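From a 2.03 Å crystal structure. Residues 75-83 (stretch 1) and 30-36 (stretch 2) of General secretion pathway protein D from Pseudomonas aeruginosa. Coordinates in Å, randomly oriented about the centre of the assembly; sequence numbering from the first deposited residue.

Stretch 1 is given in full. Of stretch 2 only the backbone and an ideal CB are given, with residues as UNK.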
# COMPACT_ATOMS: atom_id res chain seq x y z
N SER A 75 5.80 5.97 12.52
CA SER A 75 6.27 6.34 11.20
C SER A 75 7.76 6.61 11.22
O SER A 75 8.45 6.21 10.29
CB SER A 75 5.53 7.56 10.67
OG SER A 75 4.34 7.18 9.99
N VAL A 76 8.26 7.29 12.27
CA VAL A 76 9.69 7.57 12.39
C VAL A 76 10.46 6.26 12.61
O VAL A 76 11.48 6.03 11.97
CB VAL A 76 9.98 8.64 13.49
CG1 VAL A 76 11.47 8.72 13.83
CG2 VAL A 76 9.47 10.00 13.02
N MET A 77 9.96 5.37 13.45
CA MET A 77 10.62 4.09 13.71
C MET A 77 10.69 3.28 12.40
O MET A 77 11.77 2.86 12.00
CB MET A 77 9.84 3.28 14.76
CG MET A 77 10.00 3.73 16.23
SD MET A 77 11.67 4.11 16.85
CE MET A 77 11.69 5.80 16.66
N SER A 78 9.54 3.11 11.74
CA SER A 78 9.45 2.42 10.45
C SER A 78 10.35 3.06 9.39
O SER A 78 11.02 2.32 8.67
CB SER A 78 8.01 2.35 9.96
OG SER A 78 7.94 1.80 8.66
N THR A 79 10.45 4.41 9.35
CA THR A 79 11.33 5.10 8.39
C THR A 79 12.78 4.63 8.52
O THR A 79 13.44 4.47 7.50
CB THR A 79 11.25 6.64 8.52
OG1 THR A 79 9.95 7.09 8.09
CG2 THR A 79 12.34 7.39 7.69
N HIS A 80 13.26 4.41 9.75
CA HIS A 80 14.65 4.04 10.01
C HIS A 80 14.87 2.54 10.25
O HIS A 80 15.96 2.15 10.64
CB HIS A 80 15.18 4.91 11.17
CG HIS A 80 15.13 6.36 10.83
ND1 HIS A 80 16.25 6.94 10.27
CD2 HIS A 80 14.14 7.28 10.79
CE1 HIS A 80 15.93 8.17 9.94
NE2 HIS A 80 14.69 8.43 10.22
N GLY A 81 13.87 1.72 9.94
CA GLY A 81 13.98 0.27 10.03
C GLY A 81 13.87 -0.32 11.41
O GLY A 81 14.48 -1.36 11.66
N PHE A 82 13.05 0.28 12.29
CA PHE A 82 12.82 -0.22 13.64
C PHE A 82 11.35 -0.55 13.85
O PHE A 82 10.49 -0.00 13.17
CB PHE A 82 13.31 0.80 14.69
CG PHE A 82 14.75 1.20 14.47
CD1 PHE A 82 15.77 0.28 14.58
CD2 PHE A 82 15.07 2.49 14.04
CE1 PHE A 82 17.09 0.62 14.29
CE2 PHE A 82 16.39 2.83 13.76
CZ PHE A 82 17.39 1.90 13.88
N THR A 83 11.06 -1.38 14.86
CA THR A 83 9.72 -1.75 15.27
C THR A 83 9.65 -1.95 16.78
O THR A 83 10.68 -2.23 17.41
CB THR A 83 9.28 -3.02 14.47
OG1 THR A 83 7.92 -3.31 14.75
CG2 THR A 83 10.13 -4.22 14.77
N UNK A 30 19.60 12.67 17.71
CA UNK A 30 19.81 11.24 17.83
C UNK A 30 18.42 10.60 17.94
O UNK A 30 17.52 11.17 18.57
CB UNK A 30 20.69 10.90 19.03
N UNK A 31 18.22 9.45 17.29
CA UNK A 31 16.93 8.75 17.36
C UNK A 31 16.57 8.43 18.81
O UNK A 31 15.39 8.43 19.16
CB UNK A 31 16.97 7.46 16.53
N UNK A 32 17.57 8.19 19.66
CA UNK A 32 17.36 7.92 21.08
C UNK A 32 16.78 9.11 21.85
O UNK A 32 16.02 8.90 22.80
CB UNK A 32 18.69 7.50 21.72
N UNK A 33 17.08 10.35 21.42
CA UNK A 33 16.49 11.55 22.00
C UNK A 33 15.03 11.62 21.59
O UNK A 33 14.16 11.85 22.43
CB UNK A 33 17.24 12.81 21.56
N UNK A 34 14.74 11.36 20.31
CA UNK A 34 13.35 11.35 19.85
C UNK A 34 12.52 10.32 20.62
O UNK A 34 11.40 10.64 21.02
CB UNK A 34 13.29 11.06 18.35
N UNK A 35 13.07 9.14 20.89
CA UNK A 35 12.37 8.09 21.67
C UNK A 35 12.07 8.57 23.10
O UNK A 35 10.95 8.38 23.58
CB UNK A 35 13.21 6.81 21.72
N UNK A 36 13.06 9.19 23.76
CA UNK A 36 12.91 9.76 25.11
C UNK A 36 11.82 10.83 25.13
O UNK A 36 11.01 10.86 26.05
CB UNK A 36 14.23 10.35 25.59

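Position 30 comes just before a helix, with phi/psi of -63/140. Nothing of stretch 1 lies within 5.5 Å of its ideal CB. The N-cap site favours a short side chain that can accept a hydrogen bond from a free backbone NH: Asp, Asn, Ser or Thr. The deposited residue is D30. D30 OD1 accepts from the backbone N of position 32 at 2.9 Å, a capping bond.

Position 31 is helical, and its CA-to-CB bond points toward stretch 1. The ideal CB of position 31 is 5.4 Å from F82 CE2. M77 CE and H80 CB also border this space, which offers mostly carbon. A medium-sized apolar side chain suits it; Leu, Ile or Met could all be considered. The deposited residue is I31, with chi1 and chi2 both t. I31 CD1 reaches in among three residues: 3.6 Å from F82 CE2, 4.0 Å from M77 CE and 4.1 Å from H80 CB. It has the largest area covered by stretch 1 of any residue here, 73 Å².

Position 32 points sideways, and no atom of stretch 1 is near its ideal CB. Many side chains would fit, polar ones included. R32 is deposited. Its side chain makes no contact with stretch 1 and hydrogen-bonds elsewhere in the structure.

Position 33 is out of reach of stretch 1, which sets no demand beyond compatibility with a helix. It is E33.

Position 34 points toward stretch 1, one helical turn on from position 31. The ideal CB of position 34 is 5.4 Å from V76 CG1, and M77 CE lies beside the same space. The neighbours are apolar and there is room for a long side chain, so Leu, Met or Phe would suit. The deposited residue is F34, chi1 t. Its ring extends toward V76, with F34 CE2 3.6 Å from V76 CG1. M77 CE sits at the ring edge, near its plane, 4.0 Å from F34 CD2.

Position 35 points sideways, with the ideal CB of position 35 5.4 Å from M77 CE. A side chain that bends back could meet that methyl, so Ile, Leu, Val or Met are reasonable. The deposited residue is I35, chi1 m. Its end comes nearer than its CB direction suggests, and I35 CG1 lies 3.9 Å from M77 CE. The M77 methyl thus touches residues at 31, 34 and 35. These contacts are apolar; no hydrogen bond crosses between the stretches.

Position 36 is helical and out of reach, so a polar side chain is acceptable. It is D36.

Stretch 2 30-36: DIREFID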
# COMPACT_ATOMS: atom_id res chain seq x y z
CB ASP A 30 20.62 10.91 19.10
CG ASP A 30 21.18 9.51 19.11
OD1 ASP A 30 20.37 8.55 19.04
OD2 ASP A 30 22.41 9.36 19.19
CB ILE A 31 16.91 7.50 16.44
CG1 ILE A 31 15.47 7.01 16.22
CG2 ILE A 31 17.80 6.37 17.02
CD1 ILE A 31 15.36 5.94 15.15
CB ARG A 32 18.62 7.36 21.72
CG ARG A 32 18.93 5.97 21.15
CD ARG A 32 20.40 5.62 21.28
NE ARG A 32 20.72 4.27 20.81
CZ ARG A 32 20.54 3.15 21.50
NH1 ARG A 32 19.99 3.19 22.71
NH2 ARG A 32 20.88 1.98 20.98
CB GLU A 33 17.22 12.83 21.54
CG GLU A 33 16.54 14.11 22.02
CD GLU A 33 17.37 15.37 21.89
OE1 GLU A 33 18.55 15.33 22.31
OE2 GLU A 33 16.86 16.39 21.38
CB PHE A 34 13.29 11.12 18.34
CG PHE A 34 11.87 10.99 17.82
CD1 PHE A 34 11.03 12.10 17.80
CD2 PHE A 34 11.37 9.76 17.43
CE1 PHE A 34 9.71 11.98 17.34
CE2 PHE A 34 10.05 9.64 16.99
CZ PHE A 34 9.23 10.75 16.93
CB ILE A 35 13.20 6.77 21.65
CG1 ILE A 35 13.20 6.16 20.23
CG2 ILE A 35 12.64 5.76 22.67
CD1 ILE A 35 14.44 5.16 19.95
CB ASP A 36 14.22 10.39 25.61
CG ASP A 36 15.31 9.41 26.01
OD1 ASP A 36 14.98 8.24 26.29
OD2 ASP A 36 16.47 9.85 26.13
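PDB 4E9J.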